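Local structure of peptidase M3B, oligoendopeptidase F (Enterococcus faecium, 2QR4) at residues 247-252 with 501-506; 443-448 with 466-471. The protein probably hydrolyses peptide bonds in oligopeptides, as an M3-family metallopeptidase of the oligoendopeptidase F type. All blocks are in the same frame, centred on the assembly; numbering follows the deposited sequence.

Contact 1 of 2, residues 247-252 with 501-506; sequences SVYDTL and YVFQYS
Phe503 projects from segment 501-506 into a hollow on helix 246-258 lined by Val248, Tyr249 and Leu252. It is the main bump, giving 98 of the 278 Å² buried. With CG held between the backbone N and the carbonyl carbon (chi1 81°), the ring starts out toward helix 246-258. Tyr249 forms one wall, its CD2 standing over the centre of the Phe503 ring, 3.5 Å above the plane. The two rings are inclined by 38° with centroids 4.6 Å apart, an oblique pair. On the opposite face lies Gln504 CG, offset toward the rim, so the ring is clamped between a neighbour in sequence and a distant tyrosine. The edge is met by methyls, Val248 CG2 lying 3.7 Å from Phe503 CE1, while Leu252 CD2 reaches Phe503 CB. A second, smaller bump is the other Leu252 methyl, CD1, 3.5 Å from Ser506 CB, one helical turn after Phe503. Phe503 CB also makes an off-centre CH-pi contact with the Tyr249 ring. The polar groups look to other partners: Tyr249 OH is hydrogen-bonded to Ala443 O and accepts a 2.7 Å bond from a water, and Ser506 OG is hydrogen-bonded to Thr435 O, both carbonyls on helix 418-454. The direct contacts listed are all apolar, consistent with shape and dispersion holding the segments together, the water adding a bridge that is weak toward Phe503 N.

Contact 2 of 2, residues 443-448 with 466-471; sequences AEFEHF and DSYGKL
Phe445 and Tyr468 form the aromatic part of this interface, an edge-to-face (T-shaped) pair with planes at 88° and centroids 5.1 Å apart. The edge belongs to Tyr468: its CD1 stands over the centre of the Phe445 ring, 3.7 Å above the plane. Phe445 CZ also packs on Tyr468 CB, and Ser467 CB lies at the edge of the Phe445 ring, near its plane.

Leu471 supplies the methyl contacts, and its two methyls divide the work. CD2 lies 3.7 Å from Phe445 CB, whereas CD1 lies against the carboxylate of Glu444, 3.6 Å from its CD. Glu444 reaches it through an extended chain, CG anti to the backbone N (chi1 -171°).

The polar ends turn to partners outside the two segments. Glu444 OE1 bonds Tyr475 OH and Asn257 ND2, and its OE2 makes a salt bridge with Lys474; Tyr468 OH bonds Glu489. Ser467 OG, hydrogen-bonded to Tyr463 O, also touches Phe448 CZ.

The axes of the two segments approach to 11.0 Å with N-to-C directions 149° apart. Helices 418-454 and 461-476 are consecutive, near antiparallel and joined by a short connection, which makes them a helical hairpin within the largely helical M3 peptidase fold.

In the fold
From the N terminus, the chain first passes 247-252, on helix 246-258. It then reaches contact 2, which closes a short loop: 17 residues lie between 443-448 and 466-471, the turn joining helices 418-454 and 461-476 included. Only at 501-506, after 248 intervening residues, does it return to close contact 1, so contact 2 is nested inside that long loop. The contact centres are 15 Å apart, yet the two touch: Tyr249 OH lies 2.6 Å from Ala443 O, a probable hydrogen bond, and Phe503 CB packs 3.6 Å from Ala443 CB. Helix 418-454 carries one side of contact 2 and lies against contact 1, tying helices 246-258 and 503-520 to helix 461-476.

Contact 1 of 2, residues 247-252 with 501-506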
loop_
_atom_site.group_PDB
_atom_site.type_symbol
_atom_site.label_atom_id
_atom_site.label_comp_id
_atom_site.label_asym_id
_atom_site.label_seq_id
_atom_site.Cartn_x
_atom_site.Cartn_y
_atom_site.Cartn_z
ATOM N N SER A 247 30.085 -6.076 3.038
ATOM C CA SER A 247 31.183 -6.087 2.094
ATOM C C SER A 247 30.980 -7.064 0.928
ATOM O O SER A 247 31.530 -6.838 -0.135
ATOM C CB SER A 247 32.474 -6.434 2.807
ATOM O OG SER A 247 32.420 -7.776 3.244
ATOM N N VAL A 248 30.232 -8.158 1.100
ATOM C CA VAL A 248 30.025 -9.007 -0.063
ATOM C C VAL A 248 29.225 -8.251 -1.124
ATOM O O VAL A 248 29.501 -8.367 -2.315
ATOM C CB VAL A 248 29.428 -10.433 0.225
ATOM C CG1 VAL A 248 29.770 -10.928 1.627
ATOM C CG2 VAL A 248 27.961 -10.465 -0.019
ATOM N N TYR A 249 28.277 -7.434 -0.684
ATOM C CA TYR A 249 27.443 -6.654 -1.599
ATOM C C TYR A 249 28.266 -5.553 -2.302
ATOM O O TYR A 249 28.152 -5.373 -3.519
ATOM C CB TYR A 249 26.281 -6.044 -0.816
ATOM C CG TYR A 249 25.007 -5.731 -1.577
ATOM C CD1 TYR A 249 24.946 -4.695 -2.523
ATOM C CD2 TYR A 249 23.837 -6.436 -1.303
ATOM C CE1 TYR A 249 23.738 -4.392 -3.185
ATOM C CE2 TYR A 249 22.638 -6.148 -1.960
ATOM C CZ TYR A 249 22.585 -5.135 -2.885
ATOM O OH TYR A 249 21.373 -4.886 -3.499
ATOM N N ASP A 250 29.090 -4.818 -1.547
ATOM C CA ASP A 250 29.956 -3.768 -2.143
ATOM C C ASP A 250 30.917 -4.352 -3.162
ATOM O O ASP A 250 31.020 -3.859 -4.276
ATOM C CB ASP A 250 30.772 -3.017 -1.085
ATOM C CG ASP A 250 29.907 -2.185 -0.145
ATOM O OD1 ASP A 250 28.804 -1.762 -0.543
ATOM O OD2 ASP A 250 30.343 -1.953 1.005
ATOM N N THR A 251 31.605 -5.421 -2.777
ATOM C CA THR A 251 32.516 -6.119 -3.673
ATOM C C THR A 251 31.845 -6.524 -4.983
ATOM O O THR A 251 32.405 -6.317 -6.057
ATOM C CB THR A 251 33.073 -7.368 -3.013
ATOM O OG1 THR A 251 33.856 -6.988 -1.885
ATOM C CG2 THR A 251 33.937 -8.132 -3.976
ATOM N N LEU A 252 30.648 -7.094 -4.889
ATOM C CA LEU A 252 29.897 -7.487 -6.085
ATOM C C LEU A 252 29.640 -6.286 -6.984
ATOM O O LEU A 252 29.989 -6.298 -8.165
ATOM C CB LEU A 252 28.567 -8.158 -5.717
ATOM C CG LEU A 252 27.618 -8.389 -6.896
ATOM C CD1 LEU A 252 28.079 -9.571 -7.793
ATOM C CD2 LEU A 252 26.218 -8.622 -6.369
ATOM N N TYR A 501 17.289 -9.324 -2.074
ATOM C CA TYR A 501 17.328 -10.719 -2.442
ATOM C C TYR A 501 18.154 -10.968 -3.704
ATOM O O TYR A 501 18.972 -11.891 -3.728
ATOM C CB TYR A 501 15.903 -11.190 -2.651
ATOM C CG TYR A 501 15.713 -12.638 -2.984
ATOM C CD1 TYR A 501 15.585 -13.578 -1.981
ATOM C CD2 TYR A 501 15.583 -13.054 -4.301
ATOM C CE1 TYR A 501 15.365 -14.905 -2.268
ATOM C CE2 TYR A 501 15.361 -14.376 -4.611
ATOM C CZ TYR A 501 15.251 -15.305 -3.585
ATOM O OH TYR A 501 15.028 -16.636 -3.862
ATOM N N VAL A 502 17.965 -10.140 -4.734
ATOM C CA VAL A 502 18.558 -10.426 -6.058
ATOM C C VAL A 502 20.081 -10.549 -6.147
ATOM O O VAL A 502 20.568 -11.287 -6.994
ATOM C CB VAL A 502 18.128 -9.416 -7.148
ATOM C CG1 VAL A 502 16.703 -9.638 -7.540
ATOM C CG2 VAL A 502 18.373 -7.996 -6.684
ATOM N N PHE A 503 20.833 -9.834 -5.311
ATOM C CA PHE A 503 22.294 -9.875 -5.434
ATOM C C PHE A 503 22.811 -11.280 -5.249
ATOM O O PHE A 503 23.899 -11.617 -5.716
ATOM C CB PHE A 503 22.991 -8.941 -4.446
ATOM C CG PHE A 503 23.138 -9.501 -3.054
ATOM C CD1 PHE A 503 24.379 -9.932 -2.593
ATOM C CD2 PHE A 503 22.045 -9.548 -2.181
ATOM C CE1 PHE A 503 24.525 -10.435 -1.284
ATOM C CE2 PHE A 503 22.172 -10.042 -0.881
ATOM C CZ PHE A 503 23.409 -10.496 -0.427
ATOM N N GLN A 504 22.034 -12.108 -4.566
ATOM C CA GLN A 504 22.489 -13.465 -4.303
ATOM C C GLN A 504 22.601 -14.312 -5.565
ATOM O O GLN A 504 23.362 -15.279 -5.592
ATOM C CB GLN A 504 21.625 -14.134 -3.236
ATOM C CG GLN A 504 21.974 -13.615 -1.850
ATOM C CD GLN A 504 20.973 -14.001 -0.786
ATOM O OE1 GLN A 504 19.837 -13.518 -0.774
ATOM N NE2 GLN A 504 21.400 -14.863 0.133
ATOM N N TYR A 505 21.867 -13.947 -6.612
ATOM C CA TYR A 505 22.006 -14.665 -7.872
ATOM C C TYR A 505 23.429 -14.507 -8.402
ATOM O O TYR A 505 24.012 -15.452 -8.886
ATOM C CB TYR A 505 21.017 -14.163 -8.926
ATOM C CG TYR A 505 19.569 -14.497 -8.661
ATOM C CD1 TYR A 505 19.130 -15.807 -8.574
ATOM C CD2 TYR A 505 18.633 -13.492 -8.537
ATOM C CE1 TYR A 505 17.786 -16.096 -8.343
ATOM C CE2 TYR A 505 17.309 -13.769 -8.316
ATOM C CZ TYR A 505 16.884 -15.050 -8.218
ATOM O OH TYR A 505 15.545 -15.253 -7.976
ATOM N N SER A 506 23.974 -13.303 -8.295
ATOM C CA SER A 506 25.274 -12.984 -8.875
ATOM C C SER A 506 26.455 -13.480 -8.045
ATOM O O SER A 506 27.491 -13.855 -8.598
ATOM C CB SER A 506 25.390 -11.477 -9.078
ATOM O OG SER A 506 24.222 -10.984 -9.693
HETATM O O HOH W 1 19.874 -7.081 -3.723
#

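Contact 2 of 2, residues 443-448 with 466-471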
loop_
_atom_site.group_PDB
_atom_site.type_symbol
_atom_site.label_atom_id
_atom_site.label_comp_id
_atom_site.label_asym_id
_atom_site.label_seq_id
_atom_site.Cartn_x
_atom_site.Cartn_y
_atom_site.Cartn_z
ATOM N N ALA A 443 20.492 -5.220 -8.248
ATOM C CA ALA A 443 20.953 -5.095 -6.868
ATOM C C ALA A 443 21.439 -3.690 -6.586
ATOM O O ALA A 443 21.247 -3.165 -5.481
ATOM C CB ALA A 443 22.040 -6.120 -6.533
ATOM N N GLU A 444 22.071 -3.092 -7.590
ATOM C CA GLU A 444 22.571 -1.727 -7.485
ATOM C C GLU A 444 21.409 -0.738 -7.394
ATOM O O GLU A 444 21.447 0.190 -6.584
ATOM C CB GLU A 444 23.500 -1.384 -8.660
ATOM C CG GLU A 444 24.247 -0.039 -8.493
ATOM C CD GLU A 444 25.326 0.209 -9.565
ATOM O OE1 GLU A 444 25.675 -0.711 -10.337
ATOM O OE2 GLU A 444 25.842 1.337 -9.632
ATOM N N PHE A 445 20.371 -0.948 -8.204
ATOM C CA PHE A 445 19.205 -0.077 -8.160
ATOM C C PHE A 445 18.458 -0.249 -6.846
ATOM O O PHE A 445 18.024 0.727 -6.231
ATOM C CB PHE A 445 18.274 -0.323 -9.343
ATOM C CG PHE A 445 17.299 0.795 -9.585
ATOM C CD1 PHE A 445 17.747 2.045 -9.983
ATOM C CD2 PHE A 445 15.930 0.600 -9.403
ATOM C CE1 PHE A 445 16.852 3.085 -10.195
ATOM C CE2 PHE A 445 15.026 1.629 -9.621
ATOM C CZ PHE A 445 15.485 2.875 -10.017
ATOM N N GLU A 446 18.316 -1.484 -6.394
ATOM C CA GLU A 446 17.633 -1.706 -5.121
ATOM C C GLU A 446 18.296 -0.916 -4.008
ATOM O O GLU A 446 17.626 -0.233 -3.236
ATOM C CB GLU A 446 17.562 -3.183 -4.758
ATOM C CG GLU A 446 16.883 -3.450 -3.426
ATOM C CD GLU A 446 16.534 -4.930 -3.214
ATOM O OE1 GLU A 446 17.156 -5.801 -3.860
ATOM O OE2 GLU A 446 15.636 -5.223 -2.390
ATOM N N HIS A 447 19.621 -0.982 -3.941
ATOM C CA HIS A 447 20.328 -0.282 -2.884
ATOM C C HIS A 447 20.190 1.224 -3.058
ATOM O O HIS A 447 19.985 1.950 -2.084
ATOM C CB HIS A 447 21.798 -0.691 -2.821
ATOM C CG HIS A 447 22.479 -0.264 -1.561
ATOM N ND1 HIS A 447 23.711 0.353 -1.549
ATOM C CD2 HIS A 447 22.087 -0.347 -0.267
ATOM C CE1 HIS A 447 24.059 0.617 -0.303
ATOM N NE2 HIS A 447 23.091 0.202 0.495
ATOM N N PHE A 448 20.301 1.684 -4.303
ATOM C CA PHE A 448 20.144 3.107 -4.638
ATOM C C PHE A 448 18.797 3.652 -4.139
ATOM O O PHE A 448 18.738 4.730 -3.563
ATOM C CB PHE A 448 20.313 3.307 -6.147
ATOM C CG PHE A 448 19.886 4.663 -6.652
ATOM C CD1 PHE A 448 20.773 5.728 -6.662
ATOM C CD2 PHE A 448 18.602 4.861 -7.150
ATOM C CE1 PHE A 448 20.391 6.974 -7.156
ATOM C CE2 PHE A 448 18.202 6.114 -7.632
ATOM C CZ PHE A 448 19.105 7.168 -7.643
ATOM N N ASP A 466 14.360 8.230 -14.629
ATOM C CA ASP A 466 15.614 8.855 -15.068
ATOM C C ASP A 466 16.827 8.128 -14.470
ATOM O O ASP A 466 17.840 7.938 -15.141
ATOM C CB ASP A 466 15.664 10.351 -14.689
ATOM C CG ASP A 466 14.572 11.185 -15.387
ATOM O OD1 ASP A 466 14.362 12.363 -14.991
ATOM O OD2 ASP A 466 13.914 10.671 -16.324
ATOM N N SER A 467 16.725 7.731 -13.201
ATOM C CA SER A 467 17.809 7.041 -12.532
ATOM C C SER A 467 18.017 5.674 -13.166
ATOM O O SER A 467 19.141 5.296 -13.500
ATOM C CB SER A 467 17.499 6.903 -11.049
ATOM O OG SER A 467 17.596 8.161 -10.425
ATOM N N TYR A 468 16.925 4.945 -13.354
ATOM C CA TYR A 468 17.008 3.620 -13.961
ATOM C C TYR A 468 17.507 3.688 -15.399
ATOM O O TYR A 468 18.384 2.918 -15.800
ATOM C CB TYR A 468 15.668 2.889 -13.901
ATOM C CG TYR A 468 15.793 1.438 -14.257
ATOM C CD1 TYR A 468 16.078 0.490 -13.288
ATOM C CD2 TYR A 468 15.644 1.015 -15.559
ATOM C CE1 TYR A 468 16.207 -0.839 -13.612
ATOM C CE2 TYR A 468 15.759 -0.319 -15.895
ATOM C CZ TYR A 468 16.051 -1.237 -14.924
ATOM O OH TYR A 468 16.172 -2.562 -15.271
ATOM N N GLY A 469 16.963 4.618 -16.176
ATOM C CA GLY A 469 17.501 4.863 -17.518
ATOM C C GLY A 469 19.012 5.050 -17.547
ATOM O O GLY A 469 19.700 4.481 -18.404
ATOM N N LYS A 470 19.549 5.833 -16.613
ATOM C CA LYS A 470 20.995 6.095 -16.611
ATOM C C LYS A 470 21.809 4.857 -16.268
ATOM O O LYS A 470 22.844 4.594 -16.888
ATOM C CB LYS A 470 21.352 7.238 -15.658
ATOM C CG LYS A 470 21.105 8.601 -16.263
ATOM C CD LYS A 470 20.897 9.684 -15.212
ATOM C CE LYS A 470 20.497 10.995 -15.911
ATOM N NZ LYS A 470 20.809 12.178 -15.078
ATOM N N LEU A 471 21.328 4.100 -15.286
ATOM C CA LEU A 471 22.017 2.904 -14.812
ATOM C C LEU A 471 22.030 1.873 -15.936
ATOM O O LEU A 471 23.032 1.194 -16.166
ATOM C CB LEU A 471 21.306 2.342 -13.572
ATOM C CG LEU A 471 21.896 1.129 -12.851
ATOM C CD1 LEU A 471 23.204 1.478 -12.180
ATOM C CD2 LEU A 471 20.911 0.594 -11.821
#